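Local coordinates for esterase (Staphylococcus aureus subsp. aureus USA300_TCH1516, PDB 3D7R), which probably hydrolyses ester bonds, as an alpha/beta hydrolase-fold enzyme whose natural substrate is not established, at residues L70-A74 against D120-L124; M84-N90 against E129-Y135; F114-L118 against D298-P303. All blocks are in the same frame, centred on the assembly; numbering follows the deposited sequence.

Interaction 1: L70-A74 against D120-L124; sequences LNVKA and DKITL
D120 reaches from its helix to the backbone of K73 and A74, and its carboxylate accepts a hydrogen bond from each of these two successive N-H groups. The two oxygens divide the work. OD2 takes the amide of K73, K73 N lying 2.9 Å from D120 OD2, in a nearly straight bond (166°) that arrives on the syn side but tilted 32° from the carboxylate plane. OD1 receives the amide of A74 on its syn lone pair, with A74 N 2.7 Å from D120 OD1. With CG anti to the backbone N (chi1 -167°), D120 sends its carboxylate out from the helix to lie across the chain, which illustrates how one acidic side chain can hold two consecutive peptide groups of a segment that is not itself in regular structure.

In this alpha/beta hydrolase fold the tie joins the end of the loop leading into strand 75-81, an outermost strand of the sheet, to helix 113-126, which packs against that sheet.

Methyl groups pack against the carboxylate oxygen OD1: V72 CG1 lies 3.5 Å from D120 OD1, and the methyl of A74 presses on the same atom, with A74 CB 3.2 Å from D120 OD1. The apolar contacts are made by the next turn of the helix. L124 straddles the loop with its two branches: CD1 meets the A74 methyl (L124 CD1 to A74 CB 3.7 Å), while CD2 rests on the root of the lysine (L124 CD2 to K73 CB 3.8 Å). T123 turns CG2 to A74 CB, while its OG1 bonds to the carbonyl of L119 one turn back.

Charge plays a looser part. The K73 chain runs extended beyond CG and carries its ammonium away from the carboxylate, leaving K73 NZ 5.9 Å from D120 OD2, so any attraction would act only at a distance.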
loop_
_atom_site.group_PDB
_atom_site.type_symbol
_atom_site.label_atom_id
_atom_site.label_comp_id
_atom_site.label_asym_id
_atom_site.label_seq_id
_atom_site.Cartn_x
_atom_site.Cartn_y
_atom_site.Cartn_z
ATOM N N LEU A 70 -0.407 -9.522 -19.967
ATOM C CA LEU A 70 -0.546 -10.308 -18.743
ATOM C C LEU A 70 -1.757 -11.225 -18.764
ATOM O O LEU A 70 -2.880 -10.769 -18.958
ATOM C CB LEU A 70 -0.573 -9.411 -17.487
ATOM C CG LEU A 70 -0.716 -10.146 -16.146
ATOM C CD1 LEU A 70 0.521 -10.996 -15.757
ATOM C CD2 LEU A 70 -1.030 -9.169 -15.048
ATOM N N ASN A 71 -1.513 -12.523 -18.579
ATOM C CA ASN A 71 -2.593 -13.482 -18.353
ATOM C C ASN A 71 -2.998 -13.396 -16.885
ATOM O O ASN A 71 -2.230 -13.768 -16.001
ATOM C CB ASN A 71 -2.136 -14.896 -18.727
ATOM C CG ASN A 71 -3.186 -15.967 -18.422
ATOM O OD1 ASN A 71 -4.364 -15.794 -18.709
ATOM N ND2 ASN A 71 -2.745 -17.087 -17.849
ATOM N N VAL A 72 -4.182 -12.852 -16.627
ATOM C CA VAL A 72 -4.730 -12.811 -15.275
ATOM C C VAL A 72 -5.505 -14.112 -15.042
ATOM O O VAL A 72 -6.435 -14.428 -15.779
ATOM C CB VAL A 72 -5.631 -11.557 -15.061
ATOM C CG1 VAL A 72 -6.406 -11.607 -13.683
ATOM C CG2 VAL A 72 -4.803 -10.271 -15.198
ATOM N N LYS A 73 -5.087 -14.888 -14.045
ATOM C CA LYS A 73 -5.656 -16.202 -13.844
ATOM C C LYS A 73 -6.980 -16.112 -13.113
ATOM O O LYS A 73 -7.879 -16.906 -13.373
ATOM C CB LYS A 73 -4.684 -17.112 -13.084
ATOM C CG LYS A 73 -3.493 -17.571 -13.892
ATOM C CD LYS A 73 -2.560 -18.395 -12.979
ATOM C CE LYS A 73 -1.329 -18.885 -13.725
ATOM N NZ LYS A 73 -0.236 -19.263 -12.763
ATOM N N ALA A 74 -7.103 -15.150 -12.197
ATOM C CA ALA A 74 -8.367 -14.958 -11.498
ATOM C C ALA A 74 -9.378 -14.397 -12.485
ATOM O O ALA A 74 -8.998 -13.854 -13.531
ATOM C CB ALA A 74 -8.201 -14.019 -10.264
ATOM N N ASP A 120 -3.307 -10.886 -8.514
ATOM C CA ASP A 120 -3.741 -12.165 -9.062
ATOM C C ASP A 120 -3.278 -13.323 -8.176
ATOM O O ASP A 120 -4.101 -14.141 -7.751
ATOM C CB ASP A 120 -3.232 -12.327 -10.497
ATOM C CG ASP A 120 -3.902 -13.465 -11.224
ATOM O OD1 ASP A 120 -5.129 -13.627 -11.089
ATOM O OD2 ASP A 120 -3.206 -14.199 -11.939
ATOM N N LYS A 121 -1.979 -13.358 -7.855
ATOM C CA LYS A 121 -1.422 -14.391 -6.973
ATOM C C LYS A 121 -2.072 -14.429 -5.597
ATOM O O LYS A 121 -2.358 -15.512 -5.091
ATOM C CB LYS A 121 0.098 -14.244 -6.793
ATOM C CG LYS A 121 0.906 -14.311 -8.097
ATOM C CD LYS A 121 2.122 -15.211 -7.938
ATOM C CE LYS A 121 3.094 -15.044 -9.102
ATOM N NZ LYS A 121 2.544 -15.362 -10.446
ATOM N N ILE A 122 -2.282 -13.258 -4.988
ATOM C CA ILE A 122 -2.898 -13.203 -3.661
ATOM C C ILE A 122 -4.334 -13.741 -3.716
ATOM O O ILE A 122 -4.785 -14.454 -2.792
ATOM C CB ILE A 122 -2.893 -11.748 -3.082
ATOM C CG1 ILE A 122 -1.466 -11.316 -2.700
ATOM C CG2 ILE A 122 -3.805 -11.639 -1.846
ATOM C CD1 ILE A 122 -1.316 -9.812 -2.534
ATOM N N THR A 123 -5.060 -13.370 -4.779
ATOM C CA THR A 123 -6.416 -13.881 -4.978
ATOM C C THR A 123 -6.406 -15.413 -4.989
ATOM O O THR A 123 -7.172 -16.056 -4.282
ATOM C CB THR A 123 -7.030 -13.377 -6.316
ATOM O OG1 THR A 123 -6.997 -11.946 -6.353
ATOM C CG2 THR A 123 -8.502 -13.875 -6.494
ATOM N N LEU A 124 -5.533 -15.992 -5.808
ATOM C CA LEU A 124 -5.468 -17.435 -5.959
ATOM C C LEU A 124 -4.991 -18.140 -4.690
ATOM O O LEU A 124 -5.426 -19.268 -4.415
ATOM C CB LEU A 124 -4.585 -17.811 -7.160
ATOM C CG LEU A 124 -5.314 -17.976 -8.509
ATOM C CD1 LEU A 124 -5.957 -16.686 -8.992
ATOM C CD2 LEU A 124 -4.337 -18.512 -9.562
#

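Interaction 2: M84-N90 against E129-Y135; sequences MQVFRFN and EVVLPIY
V86 and V131 meet branch to branch, V86 CG1 pressing on V131 CG1 at 3.4 Å, tighter than usual for two carbons. They are diagonal neighbours, for V86 pairs with P133 and V131 with R88. V131 uses its other branch as well: CG2 lies alongside the R88 chain, 3.8 Å from R88 CD. Further along, selenomethionine M84 bends at its end to lay CE against P133 CB (4.1 Å), with SE near Y135 CA.

The opposite face carries F87, F89, V130 and L132. Each ring leans past its direct partner: an edge of F87 receives I134 (F87 CE2 to I134 CG1 3.8 Å), and F89 reaches from V130 to L132 CB. Strands 84-90 and 129-133 are antiparallel neighbours within the mixed sheet of the alpha/beta hydrolase fold; helix 113-126 packs on the phenylalanine face and helix 143-161 on the other. Backbone bonds join F87 with L132 and F89 with V130 in both directions.

E129 fills the gap between two side chains at one end. Its OE1 takes a salt bridge from R88 NH1 (2.9 Å), the guanidinium and carboxylate standing 84° apart, while N90 ND2 reaches the anti lone pair of OE2 (2.6 Å), amide and carboxylate nearly coplanar. K98 also binds E129, and E160 binds R88. At the far end one water bridges Q85 N and I134 O.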
loop_
_atom_site.group_PDB
_atom_site.type_symbol
_atom_site.label_atom_id
_atom_site.label_comp_id
_atom_site.label_asym_id
_atom_site.label_seq_id
_atom_site.Cartn_x
_atom_site.Cartn_y
_atom_site.Cartn_z
HETATM N N MSE A 84 -15.167 6.365 -10.272
HETATM C CA MSE A 84 -13.848 5.770 -9.977
HETATM C C MSE A 84 -13.815 4.328 -10.484
HETATM O O MSE A 84 -14.735 3.567 -10.207
HETATM C CB MSE A 84 -13.587 5.768 -8.467
HETATM C CG MSE A 84 -12.323 4.997 -8.047
HETATM SE SE MSE A 84 -11.841 5.167 -6.156
HETATM C CE MSE A 84 -13.341 4.244 -5.325
ATOM N N GLN A 85 -12.755 3.942 -11.194
ATOM C CA GLN A 85 -12.552 2.545 -11.588
ATOM C C GLN A 85 -12.273 1.673 -10.364
ATOM O O GLN A 85 -11.411 2.011 -9.552
ATOM C CB GLN A 85 -11.359 2.416 -12.520
ATOM C CG GLN A 85 -11.585 2.973 -13.918
ATOM C CD GLN A 85 -10.354 2.798 -14.739
ATOM O OE1 GLN A 85 -9.422 3.588 -14.646
ATOM N NE2 GLN A 85 -10.302 1.715 -15.501
ATOM N N VAL A 86 -12.988 0.554 -10.255
ATOM C CA VAL A 86 -12.692 -0.469 -9.244
ATOM C C VAL A 86 -12.600 -1.829 -9.944
ATOM O O VAL A 86 -13.556 -2.273 -10.582
ATOM C CB VAL A 86 -13.737 -0.538 -8.101
ATOM C CG1 VAL A 86 -13.323 -1.608 -7.067
ATOM C CG2 VAL A 86 -13.889 0.815 -7.386
ATOM N N PHE A 87 -11.447 -2.475 -9.845
ATOM C CA PHE A 87 -11.294 -3.838 -10.364
ATOM C C PHE A 87 -11.491 -4.839 -9.232
ATOM O O PHE A 87 -11.052 -4.596 -8.113
ATOM C CB PHE A 87 -9.902 -4.011 -10.983
ATOM C CG PHE A 87 -9.676 -3.119 -12.164
ATOM C CD1 PHE A 87 -10.039 -3.546 -13.444
ATOM C CD2 PHE A 87 -9.127 -1.836 -11.996
ATOM C CE1 PHE A 87 -9.861 -2.698 -14.560
ATOM C CE2 PHE A 87 -8.928 -0.998 -13.100
ATOM C CZ PHE A 87 -9.305 -1.420 -14.375
ATOM N N ARG A 88 -12.153 -5.961 -9.517
ATOM C CA ARG A 88 -12.231 -7.039 -8.539
ATOM C C ARG A 88 -11.683 -8.310 -9.155
ATOM O O ARG A 88 -11.985 -8.623 -10.308
ATOM C CB ARG A 88 -13.671 -7.244 -8.091
ATOM C CG ARG A 88 -14.255 -6.020 -7.372
ATOM C CD ARG A 88 -15.387 -6.442 -6.451
ATOM N NE ARG A 88 -16.212 -5.319 -6.007
ATOM C CZ ARG A 88 -17.185 -5.432 -5.113
ATOM N NH1 ARG A 88 -17.424 -6.608 -4.552
ATOM N NH2 ARG A 88 -17.913 -4.367 -4.783
ATOM N N PHE A 89 -10.866 -9.018 -8.385
ATOM C CA PHE A 89 -10.341 -10.303 -8.783
ATOM C C PHE A 89 -10.973 -11.348 -7.877
ATOM O O PHE A 89 -10.984 -11.185 -6.647
ATOM C CB PHE A 89 -8.828 -10.405 -8.554
ATOM C CG PHE A 89 -8.004 -9.329 -9.228
ATOM C CD1 PHE A 89 -7.171 -9.647 -10.296
ATOM C CD2 PHE A 89 -8.024 -8.015 -8.752
ATOM C CE1 PHE A 89 -6.394 -8.661 -10.915
ATOM C CE2 PHE A 89 -7.254 -7.025 -9.336
ATOM C CZ PHE A 89 -6.426 -7.351 -10.431
ATOM N N ASN A 90 -11.455 -12.439 -8.470
ATOM C CA ASN A 90 -11.849 -13.577 -7.661
ATOM C C ASN A 90 -11.527 -14.883 -8.376
ATOM O O ASN A 90 -11.362 -14.913 -9.603
ATOM C CB ASN A 90 -13.312 -13.482 -7.165
ATOM C CG ASN A 90 -14.300 -13.199 -8.274
ATOM O OD1 ASN A 90 -14.396 -13.947 -9.249
ATOM N ND2 ASN A 90 -15.064 -12.127 -8.117
ATOM N N GLU A 129 -11.827 -12.285 -2.451
ATOM C CA GLU A 129 -11.962 -11.394 -3.586
ATOM C C GLU A 129 -11.120 -10.144 -3.331
ATOM O O GLU A 129 -11.329 -9.433 -2.333
ATOM C CB GLU A 129 -13.420 -10.996 -3.786
ATOM C CG GLU A 129 -13.613 -9.986 -4.883
ATOM C CD GLU A 129 -15.075 -9.787 -5.211
ATOM O OE1 GLU A 129 -15.746 -9.018 -4.482
ATOM O OE2 GLU A 129 -15.530 -10.385 -6.215
ATOM N N VAL A 130 -10.178 -9.874 -4.231
ATOM C CA VAL A 130 -9.290 -8.713 -4.065
ATOM C C VAL A 130 -9.884 -7.523 -4.809
ATOM O O VAL A 130 -10.218 -7.626 -6.001
ATOM C CB VAL A 130 -7.873 -9.013 -4.557
ATOM C CG1 VAL A 130 -6.985 -7.723 -4.546
ATOM C CG2 VAL A 130 -7.247 -10.114 -3.701
ATOM N N VAL A 131 -10.025 -6.410 -4.099
ATOM C CA VAL A 131 -10.675 -5.218 -4.656
ATOM C C VAL A 131 -9.638 -4.101 -4.809
ATOM O O VAL A 131 -9.009 -3.666 -3.825
ATOM C CB VAL A 131 -11.870 -4.754 -3.780
ATOM C CG1 VAL A 131 -12.567 -3.529 -4.405
ATOM C CG2 VAL A 131 -12.895 -5.909 -3.591
ATOM N N LEU A 132 -9.475 -3.661 -6.051
ATOM C CA LEU A 132 -8.456 -2.682 -6.439
ATOM C C LEU A 132 -9.109 -1.379 -6.924
ATOM O O LEU A 132 -9.401 -1.239 -8.106
ATOM C CB LEU A 132 -7.559 -3.273 -7.549
ATOM C CG LEU A 132 -6.452 -2.397 -8.172
ATOM C CD1 LEU A 132 -5.442 -1.944 -7.117
ATOM C CD2 LEU A 132 -5.763 -3.102 -9.357
ATOM N N PRO A 133 -9.350 -0.420 -6.000
ATOM C CA PRO A 133 -9.793 0.936 -6.389
ATOM C C PRO A 133 -8.675 1.803 -6.994
ATOM O O PRO A 133 -7.573 1.874 -6.445
ATOM C CB PRO A 133 -10.275 1.531 -5.076
ATOM C CG PRO A 133 -9.418 0.837 -4.006
ATOM C CD PRO A 133 -9.226 -0.577 -4.541
ATOM N N ILE A 134 -8.951 2.436 -8.135
ATOM C CA ILE A 134 -7.994 3.373 -8.721
ATOM C C ILE A 134 -8.321 4.756 -8.121
ATOM O O ILE A 134 -9.040 5.545 -8.719
ATOM C CB ILE A 134 -8.047 3.356 -10.273
ATOM C CG1 ILE A 134 -7.941 1.920 -10.820
ATOM C CG2 ILE A 134 -6.958 4.245 -10.876
ATOM C CD1 ILE A 134 -6.722 1.088 -10.306
ATOM N N TYR A 135 -7.825 4.989 -6.901
ATOM C CA TYR A 135 -8.191 6.147 -6.071
ATOM C C TYR A 135 -7.532 7.410 -6.628
ATOM O O TYR A 135 -6.531 7.316 -7.348
ATOM C CB TYR A 135 -7.775 5.894 -4.607
ATOM C CG TYR A 135 -6.308 5.509 -4.460
ATOM C CD1 TYR A 135 -5.302 6.488 -4.479
ATOM C CD2 TYR A 135 -5.923 4.169 -4.319
ATOM C CE1 TYR A 135 -3.971 6.141 -4.361
ATOM C CE2 TYR A 135 -4.574 3.810 -4.207
ATOM C CZ TYR A 135 -3.610 4.805 -4.241
ATOM O OH TYR A 135 -2.271 4.489 -4.122
HETATM O O HOH W 1 -10.553 5.814 -10.903
#

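Interaction 3: F114-L118 against D298-P303; sequences FHWRL and DFPIYP
Y302 CD1 lies at the edge of the F114 ring, near its plane, 4.2 Å from F114 CE2; relative to the Y302 ring the approach is oblique. F114 also touches P303 obliquely, with its CE2 4.0 Å from P303 CD, and its CD2 lies 3.2 Å from the carbonyl oxygen of I301. The Y302 ring has I301 CG1 against one face, displaced toward the rim, and F299 CA at its edge; F299 in turn takes P300 CD on a face. Of the remaining flat groups, the R117 guanidinium meets P303 obliquely (R117 NH1 to P303 CB 3.7 Å), at the end of an arginine chain extended from CG to NE. The H115 ring stands 60° from the D298 carboxylate, with H115 NE2 4.2 Å from D298 OD2; the hydrogen bond of NE2 goes instead to D171.

Aliphatic groups close the inner side. I301 holds CG1 between its backbone N and carbonyl carbon (chi1 66°), leaving CG2 to face L118 CD2 at 4.0 Å. The other branch of L118 is 3.7 Å from its partner, CD1 approaching P300 O. No direct hydrogen bond crosses the contact, but a water donates to F114 O and lies close to I301 O, at a distance short enough to leave that second bond doubtful.

The loop that follows strand 287-292 here packs on helix 113-126 next to D171, at the strand 166-171 to helix 173-187 turn. In alpha/beta hydrolases these two places usually hold the catalytic histidine and the nucleophile elbow, so the contact probably borders the active-site region.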
loop_
_atom_site.group_PDB
_atom_site.type_symbol
_atom_site.label_atom_id
_atom_site.label_comp_id
_atom_site.label_asym_id
_atom_site.label_seq_id
_atom_site.Cartn_x
_atom_site.Cartn_y
_atom_site.Cartn_z
ATOM N N PHE A 114 3.200 -5.243 -12.391
ATOM C CA PHE A 114 3.609 -6.174 -11.338
ATOM C C PHE A 114 2.619 -6.169 -10.167
ATOM O O PHE A 114 2.527 -7.159 -9.420
ATOM C CB PHE A 114 5.018 -5.822 -10.814
ATOM C CG PHE A 114 6.151 -6.283 -11.705
ATOM C CD1 PHE A 114 5.965 -6.497 -13.075
ATOM C CD2 PHE A 114 7.412 -6.504 -11.175
ATOM C CE1 PHE A 114 7.029 -6.938 -13.899
ATOM C CE2 PHE A 114 8.479 -6.924 -11.995
ATOM C CZ PHE A 114 8.277 -7.144 -13.354
ATOM N N HIS A 115 1.905 -5.055 -9.979
ATOM C CA HIS A 115 0.809 -5.018 -9.009
ATOM C C HIS A 115 -0.323 -5.919 -9.488
ATOM O O HIS A 115 -0.911 -6.646 -8.700
ATOM C CB HIS A 115 0.259 -3.602 -8.803
ATOM C CG HIS A 115 1.054 -2.749 -7.856
ATOM N ND1 HIS A 115 1.533 -1.502 -8.203
ATOM C CD2 HIS A 115 1.413 -2.942 -6.564
ATOM C CE1 HIS A 115 2.182 -0.977 -7.177
ATOM N NE2 HIS A 115 2.116 -1.829 -6.166
ATOM N N TRP A 116 -0.638 -5.861 -10.780
ATOM C CA TRP A 116 -1.667 -6.736 -11.333
ATOM C C TRP A 116 -1.322 -8.187 -11.044
ATOM O O TRP A 116 -2.160 -8.972 -10.584
ATOM C CB TRP A 116 -1.805 -6.489 -12.836
ATOM C CG TRP A 116 -2.669 -5.293 -13.086
ATOM C CD1 TRP A 116 -2.311 -3.966 -12.995
ATOM C CD2 TRP A 116 -4.059 -5.312 -13.407
ATOM N NE1 TRP A 116 -3.399 -3.172 -13.275
ATOM C CE2 TRP A 116 -4.486 -3.971 -13.513
ATOM C CE3 TRP A 116 -4.981 -6.331 -13.626
ATOM C CZ2 TRP A 116 -5.799 -3.630 -13.836
ATOM C CZ3 TRP A 116 -6.290 -5.989 -13.922
ATOM C CH2 TRP A 116 -6.686 -4.651 -14.030
ATOM N N ARG A 117 -0.059 -8.517 -11.270
ATOM C CA ARG A 117 0.403 -9.887 -11.111
ATOM C C ARG A 117 0.387 -10.328 -9.637
ATOM O O ARG A 117 -0.043 -11.441 -9.326
ATOM C CB ARG A 117 1.784 -10.009 -11.733
ATOM C CG ARG A 117 2.340 -11.382 -11.725
ATOM C CD ARG A 117 3.527 -11.425 -12.639
ATOM N NE ARG A 117 4.084 -12.749 -12.565
ATOM C CZ ARG A 117 5.305 -13.074 -12.964
ATOM N NH1 ARG A 117 6.112 -12.137 -13.479
ATOM N NH2 ARG A 117 5.703 -14.337 -12.828
ATOM N N LEU A 118 0.829 -9.447 -8.739
ATOM C CA LEU A 118 0.804 -9.727 -7.302
ATOM C C LEU A 118 -0.622 -9.987 -6.801
ATOM O O LEU A 118 -0.861 -10.922 -6.053
ATOM C CB LEU A 118 1.428 -8.561 -6.511
ATOM C CG LEU A 118 1.335 -8.596 -4.970
ATOM C CD1 LEU A 118 1.970 -9.888 -4.373
ATOM C CD2 LEU A 118 1.966 -7.338 -4.327
ATOM N N ASP A 298 9.262 -3.125 -1.282
ATOM C CA ASP A 298 8.098 -3.592 -2.041
ATOM C C ASP A 298 8.419 -4.929 -2.686
ATOM O O ASP A 298 7.840 -5.283 -3.742
ATOM C CB ASP A 298 7.760 -2.564 -3.135
ATOM C CG ASP A 298 6.253 -2.413 -3.401
ATOM O OD1 ASP A 298 5.428 -2.798 -2.559
ATOM O OD2 ASP A 298 5.906 -1.863 -4.472
ATOM N N PHE A 299 9.317 -5.693 -2.056
ATOM C CA PHE A 299 9.878 -6.889 -2.710
ATOM C C PHE A 299 8.856 -7.895 -3.280
ATOM O O PHE A 299 9.141 -8.481 -4.308
ATOM C CB PHE A 299 10.938 -7.588 -1.843
ATOM C CG PHE A 299 10.373 -8.399 -0.712
ATOM C CD1 PHE A 299 9.988 -9.734 -0.915
ATOM C CD2 PHE A 299 10.248 -7.844 0.560
ATOM C CE1 PHE A 299 9.458 -10.506 0.140
ATOM C CE2 PHE A 299 9.717 -8.591 1.627
ATOM C CZ PHE A 299 9.321 -9.924 1.419
ATOM N N PRO A 300 7.685 -8.098 -2.620
ATOM C CA PRO A 300 6.730 -9.088 -3.126
ATOM C C PRO A 300 6.190 -8.847 -4.546
ATOM O O PRO A 300 5.565 -9.750 -5.105
ATOM C CB PRO A 300 5.585 -9.025 -2.103
ATOM C CG PRO A 300 6.289 -8.583 -0.814
ATOM C CD PRO A 300 7.179 -7.486 -1.370
ATOM N N ILE A 301 6.403 -7.649 -5.113
ATOM C CA ILE A 301 5.981 -7.376 -6.503
ATOM C C ILE A 301 6.894 -8.049 -7.515
ATOM O O ILE A 301 6.521 -8.239 -8.690
ATOM C CB ILE A 301 5.889 -5.856 -6.813
ATOM C CG1 ILE A 301 7.283 -5.200 -6.758
ATOM C CG2 ILE A 301 4.900 -5.182 -5.860
ATOM C CD1 ILE A 301 7.385 -3.842 -7.482
ATOM N N TYR A 302 8.098 -8.405 -7.069
ATOM C CA TYR A 302 9.061 -9.076 -7.926
ATOM C C TYR A 302 8.830 -10.590 -8.014
ATOM O O TYR A 302 8.474 -11.233 -7.011
ATOM C CB TYR A 302 10.501 -8.764 -7.475
ATOM C CG TYR A 302 10.837 -7.279 -7.559
ATOM C CD1 TYR A 302 11.122 -6.679 -8.782
ATOM C CD2 TYR A 302 10.835 -6.469 -6.407
ATOM C CE1 TYR A 302 11.433 -5.305 -8.873
ATOM C CE2 TYR A 302 11.134 -5.088 -6.488
ATOM C CZ TYR A 302 11.432 -4.514 -7.723
ATOM O OH TYR A 302 11.731 -3.157 -7.805
ATOM N N PRO A 303 9.038 -11.171 -9.211
ATOM C CA PRO A 303 8.880 -12.617 -9.416
ATOM C C PRO A 303 10.074 -13.432 -8.885
ATOM O O PRO A 303 10.850 -14.010 -9.651
ATOM C CB PRO A 303 8.721 -12.732 -10.941
ATOM C CG PRO A 303 9.549 -11.612 -11.473
ATOM C CD PRO A 303 9.420 -10.478 -10.461
HETATM O O HOH W 2 4.466 -9.292 -9.721
#

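How the interactions relate
Helix 113-126 is shared by interactions 1 and 3, whose centres lie 11 Å apart: one anchors the loop before strand 75-81, the other the loop after strand 287-292, so a single helix connects chain regions from the two outermost strands of the sheet. Interaction 2, centred 13 Å from interaction 1, supplies the sheet surface beneath that helix, and T123 OG1 comes within 3.3 Å of F89 CB. W116, on the helical segment of interaction 3, reaches back to the other two, its CB packing 3.6 Å from L70 CD2 while its indole CH2 meets F87 CD1 at 3.6 Å. Interaction 3 probably borders the catalytic region; a sodium ion lies about 3 Å from the R88 side chain of interaction 2.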